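Local coordinates for Alr3790 protein (Anabaena sp., PDB 3HIX), which is of unknown function but folds as a rhodanese-like domain, of a family whose active members transfer sulfur, and lacks the cysteine that such chemistry requires, at residues 20-23 with 24-28; 58-61 with 62-66. One frame throughout, in Å; residues are numbered along the deposited sequence.

Contact 1 of 2, residues 20-23 with 24-28; sequences RDRS and TYNDG. With MN (manganese (II) ion), chain D.
Arg-20 reaches round the short helix to Gly-28: NH2 donates to Gly-28 O at 2.8 Å, with an N-H...O angle of 159° and the oxygen practically in the guanidinium plane. Thr-24 lies over one guanidinium face, its methyl CG2 3.3 Å from NH1 of Arg-20. The bend at chi3 (-57°) folds the arginine back to this place, and water 1 joins Arg-20 NH1, Thr-24 O and Gly-28 O. NH2 also forms a salt bridge to Asp-18. Trading this arginine for an alanine would probably leave Asp-18 without its charged mate and Gly-28 O without its side-chain donor. Arg-22 slants across one side of the Tyr-25 ring, NE of Arg-22 3.6 Å from CD1 of Tyr-25 and the planes 65° apart. Asp-21 precedes the helix: its O accepts from Tyr-25 N (3.0 Å), while OD2 takes the Ser-23 hydroxyl on its anti lone pair. Manganese has six ligands: Asp-27 OD1 at 2.1 Å, waters 3, 4 and 5, and His-102 and His-104, with water 3 also donating to Ser-23 O. The histidines, probably from a tag, suggest a crystallisation feature. The DVR...GHI pattern from strand 15-18 onward is common in rhodanese-like domains.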
loop_
_atom_site.group_PDB
_atom_site.type_symbol
_atom_site.label_atom_id
_atom_site.label_comp_id
_atom_site.label_asym_id
_atom_site.label_seq_id
_atom_site.Cartn_x
_atom_site.Cartn_y
_atom_site.Cartn_z
ATOM N N ARG A 20 -2.275 2.410 -4.237
ATOM C CA ARG A 20 -3.190 2.661 -5.345
ATOM C C ARG A 20 -4.037 3.892 -5.044
ATOM O O ARG A 20 -4.007 4.432 -3.938
ATOM C CB ARG A 20 -4.113 1.458 -5.559
ATOM C CG ARG A 20 -3.369 0.164 -5.879
ATOM C CD ARG A 20 -4.316 -1.024 -5.875
ATOM N NE ARG A 20 -5.011 -1.144 -4.596
ATOM C CZ ARG A 20 -6.109 -1.874 -4.406
ATOM N NH1 ARG A 20 -6.632 -2.562 -5.410
ATOM N NH2 ARG A 20 -6.714 -1.875 -3.225
ATOM N N ASP A 21 -4.796 4.326 -6.043
ATOM C CA ASP A 21 -5.683 5.474 -5.910
ATOM C C ASP A 21 -6.635 5.188 -4.747
ATOM O O ASP A 21 -7.109 4.063 -4.599
ATOM C CB ASP A 21 -6.479 5.640 -7.203
ATOM C CG ASP A 21 -6.864 7.073 -7.472
ATOM O OD1 ASP A 21 -5.956 7.911 -7.643
ATOM O OD2 ASP A 21 -8.078 7.358 -7.519
ATOM N N ARG A 22 -6.915 6.194 -3.926
ATOM C CA ARG A 22 -7.809 6.012 -2.786
ATOM C C ARG A 22 -9.175 5.461 -3.192
ATOM O O ARG A 22 -9.816 4.736 -2.422
ATOM C CB ARG A 22 -7.991 7.335 -2.031
ATOM C CG ARG A 22 -9.036 7.286 -0.906
ATOM C CD ARG A 22 -8.746 6.167 0.091
ATOM N NE ARG A 22 -9.871 5.903 0.984
ATOM C CZ ARG A 22 -9.978 6.365 2.226
ATOM N NH1 ARG A 22 -9.020 7.126 2.741
ATOM N NH2 ARG A 22 -11.039 6.051 2.957
ATOM N N SER A 23 -9.620 5.807 -4.397
ATOM C CA SER A 23 -10.909 5.341 -4.896
ATOM C C SER A 23 -10.852 3.828 -5.036
ATOM O O SER A 23 -11.836 3.131 -4.795
ATOM C CB SER A 23 -11.215 5.960 -6.263
ATOM O OG SER A 23 -10.376 5.409 -7.271
ATOM N N THR A 24 -9.685 3.335 -5.436
ATOM C CA THR A 24 -9.456 1.916 -5.621
ATOM C C THR A 24 -9.402 1.238 -4.258
ATOM O O THR A 24 -9.975 0.169 -4.058
ATOM C CB THR A 24 -8.131 1.679 -6.370
ATOM O OG1 THR A 24 -8.156 2.386 -7.615
ATOM C CG2 THR A 24 -7.926 0.200 -6.640
ATOM N N TYR A 25 -8.715 1.877 -3.321
ATOM C CA TYR A 25 -8.592 1.362 -1.966
ATOM C C TYR A 25 -9.989 1.107 -1.393
ATOM O O TYR A 25 -10.256 0.039 -0.838
ATOM C CB TYR A 25 -7.804 2.375 -1.124
ATOM C CG TYR A 25 -7.700 2.085 0.359
ATOM C CD1 TYR A 25 -8.658 2.567 1.250
ATOM C CD2 TYR A 25 -6.610 1.375 0.879
ATOM C CE1 TYR A 25 -8.533 2.358 2.629
ATOM C CE2 TYR A 25 -6.475 1.160 2.254
ATOM C CZ TYR A 25 -7.439 1.656 3.122
ATOM O OH TYR A 25 -7.298 1.465 4.479
ATOM N N ASN A 26 -10.884 2.074 -1.566
ATOM C CA ASN A 26 -12.259 1.972 -1.076
ATOM C C ASN A 26 -13.021 0.749 -1.575
ATOM O O ASN A 26 -13.867 0.227 -0.862
ATOM C CB ASN A 26 -13.063 3.221 -1.461
ATOM C CG ASN A 26 -12.682 4.439 -0.639
ATOM O OD1 ASN A 26 -13.123 5.561 -0.916
ATOM N ND2 ASN A 26 -11.869 4.223 0.380
ATOM N N ASP A 27 -12.728 0.322 -2.804
ATOM C CA ASP A 27 -13.389 -0.829 -3.428
ATOM C C ASP A 27 -12.924 -2.150 -2.866
ATOM O O ASP A 27 -13.495 -3.195 -3.170
ATOM C CB ASP A 27 -13.137 -0.856 -4.942
ATOM C CG ASP A 27 -13.807 0.289 -5.661
ATOM O OD1 ASP A 27 -14.740 0.867 -5.074
ATOM O OD2 ASP A 27 -13.408 0.599 -6.804
ATOM N N GLY A 28 -11.869 -2.106 -2.067
ATOM C CA GLY A 28 -11.333 -3.321 -1.492
ATOM C C GLY A 28 -9.830 -3.276 -1.331
ATOM O O GLY A 28 -9.090 -3.030 -2.284
HETATM MN MN MN D . -16.034 2.469 -5.697
HETATM O O HOH W 1 -9.552 -2.615 -4.833
HETATM O O HOH W 2 -5.806 3.170 -8.839
HETATM O O HOH W 3 -14.203 3.912 -5.383
HETATM O O HOH W 4 -15.249 2.294 -7.869
HETATM O O HOH W 5 -17.757 1.195 -5.843
#

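Contact 2 of 2, residues 58-61 with 62-66; sequences YGAG and DEQTS
Thr-65 approaches the carbonyl group of Gly-61 on both faces of its plane. From one face comes the hydroxyl: Thr-65 OG1 donates to Gly-61 O at 2.8 Å, standing 37° out of the carbonyl plane. From the opposite face comes the backbone: Thr-65 N donates to the same Gly-61 O at 3.2 Å, tilted only 20° from that plane. The second flat group, the amide of Gln-64, lies against the backbone of Gly-59 and Ala-60, its CD 3.7 Å from Ala-60 N. The long extended side chain carries it there.

Thr-65 has its OG1 beside its own backbone N (chi1 -63°), which directs the hydroxyl back toward the start of the helix. There it works in both directions, because Gly-59 N donates to Thr-65 OG1 at 3.1 Å while that hydroxyl donates its own hydrogen bond to Gly-61 O. Water 6 spans the turn, giving a hydrogen to Ala-60 O at 2.5 Å and accepting from Gln-64 N of the first helical turn at 3.1 Å.

Gly-61 holds the N-cap position with a positive phi, a conformation in which a side chain would be jammed against the preceding carbonyl oxygen. A CB on Gly-59 would point at the helix, where the end of Gln-64 already lies. The Tyr-58 side chain leaves in another direction, with its hydroxyl bound to Ile-30 N.

The turn joins strand 55-58 to helix 62-74, where active rhodaneses carry the catalytic cysteine. Residues 58-66 include none, so the turn has a backbone-centred hydrogen-bond network but offers no thiol to carry sulfur, consistent with a domain inactive as a sulfurtransferase.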
loop_
_atom_site.group_PDB
_atom_site.type_symbol
_atom_site.label_atom_id
_atom_site.label_comp_id
_atom_site.label_asym_id
_atom_site.label_seq_id
_atom_site.Cartn_x
_atom_site.Cartn_y
_atom_site.Cartn_z
ATOM N N TYR A 58 2.021 -2.568 -1.778
ATOM C CA TYR A 58 1.411 -3.130 -2.964
ATOM C C TYR A 58 0.676 -2.002 -3.659
ATOM O O TYR A 58 0.133 -1.100 -3.019
ATOM C CB TYR A 58 0.456 -4.301 -2.622
ATOM C CG TYR A 58 -0.857 -3.936 -1.958
ATOM C CD1 TYR A 58 -2.024 -3.787 -2.708
ATOM C CD2 TYR A 58 -0.945 -3.800 -0.574
ATOM C CE1 TYR A 58 -3.251 -3.520 -2.094
ATOM C CE2 TYR A 58 -2.164 -3.530 0.051
ATOM C CZ TYR A 58 -3.310 -3.391 -0.713
ATOM O OH TYR A 58 -4.503 -3.108 -0.098
ATOM N N GLY A 59 0.722 -2.024 -4.982
ATOM C CA GLY A 59 0.040 -1.020 -5.768
ATOM C C GLY A 59 -0.687 -1.776 -6.860
ATOM O O GLY A 59 -0.898 -2.977 -6.734
ATOM N N ALA A 60 -1.061 -1.083 -7.927
ATOM C CA ALA A 60 -1.765 -1.706 -9.039
ATOM C C ALA A 60 -0.786 -2.110 -10.132
ATOM O O ALA A 60 -0.624 -1.400 -11.123
ATOM C CB ALA A 60 -2.793 -0.740 -9.589
ATOM N N GLY A 61 -0.132 -3.250 -9.940
ATOM C CA GLY A 61 0.833 -3.737 -10.907
ATOM C C GLY A 61 2.252 -3.676 -10.373
ATOM O O GLY A 61 2.535 -2.936 -9.429
ATOM N N ASP A 62 3.148 -4.453 -10.974
ATOM C CA ASP A 62 4.551 -4.478 -10.559
ATOM C C ASP A 62 5.212 -3.109 -10.695
ATOM O O ASP A 62 5.985 -2.703 -9.830
ATOM C CB ASP A 62 5.344 -5.477 -11.408
ATOM C CG ASP A 62 4.880 -6.903 -11.221
ATOM O OD1 ASP A 62 3.717 -7.105 -10.812
ATOM O OD2 ASP A 62 5.676 -7.826 -11.499
ATOM N N GLU A 63 4.903 -2.400 -11.779
ATOM C CA GLU A 63 5.513 -1.095 -12.020
ATOM C C GLU A 63 5.243 -0.073 -10.921
ATOM O O GLU A 63 6.174 0.539 -10.396
ATOM C CB GLU A 63 5.059 -0.517 -13.371
ATOM C CG GLU A 63 5.916 0.671 -13.814
ATOM C CD GLU A 63 5.357 1.405 -15.023
ATOM O OE1 GLU A 63 4.760 0.749 -15.904
ATOM O OE2 GLU A 63 5.530 2.642 -15.095
ATOM N N GLN A 64 3.973 0.134 -10.585
ATOM C CA GLN A 64 3.636 1.092 -9.543
ATOM C C GLN A 64 4.189 0.634 -8.193
ATOM O O GLN A 64 4.622 1.448 -7.382
ATOM C CB GLN A 64 2.119 1.279 -9.464
ATOM C CG GLN A 64 1.655 2.169 -8.332
ATOM C CD GLN A 64 0.156 2.418 -8.365
ATOM O OE1 GLN A 64 -0.310 3.367 -8.995
ATOM N NE2 GLN A 64 -0.605 1.557 -7.698
ATOM N N THR A 65 4.171 -0.673 -7.954
ATOM C CA THR A 65 4.688 -1.214 -6.701
ATOM C C THR A 65 6.170 -0.861 -6.579
ATOM O O THR A 65 6.592 -0.280 -5.583
ATOM C CB THR A 65 4.472 -2.741 -6.650
ATOM O OG1 THR A 65 3.063 -3.005 -6.675
ATOM C CG2 THR A 65 5.047 -3.341 -5.383
ATOM N N SER A 66 6.950 -1.183 -7.611
ATOM C CA SER A 66 8.383 -0.884 -7.624
ATOM C C SER A 66 8.647 0.598 -7.420
ATOM O O SER A 66 9.554 0.972 -6.682
ATOM C CB SER A 66 9.017 -1.317 -8.946
ATOM O OG SER A 66 9.159 -2.717 -9.008
HETATM O O HOH W 6 1.553 -0.863 -12.325
#

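In the fold
Contacts 1 and 2 follow one another along the chain, and their centres are 14 Å apart. Arg-20 joins them through the aliphatic part of its side chain: CG packs 3.3 Å from Ala-60 N and 3.5 Å from Gly-59 C. Farther along, Arg-20 NE comes within 3.9 Å of Tyr-58 CE1. Asp-18 touches both contacts as well, through the salt bridge to Arg-20 and a weak hydrogen bond with Tyr-58 OH. The loops after neighbouring strands 15-18 and 55-58 thus lie side by side. Contact 2 probably occupies the place of the catalytic loop in active rhodaneses, with Arg-20 of contact 1 packed against it. The Tyr-58 side chain is about 14 Å from a bound manganese ion.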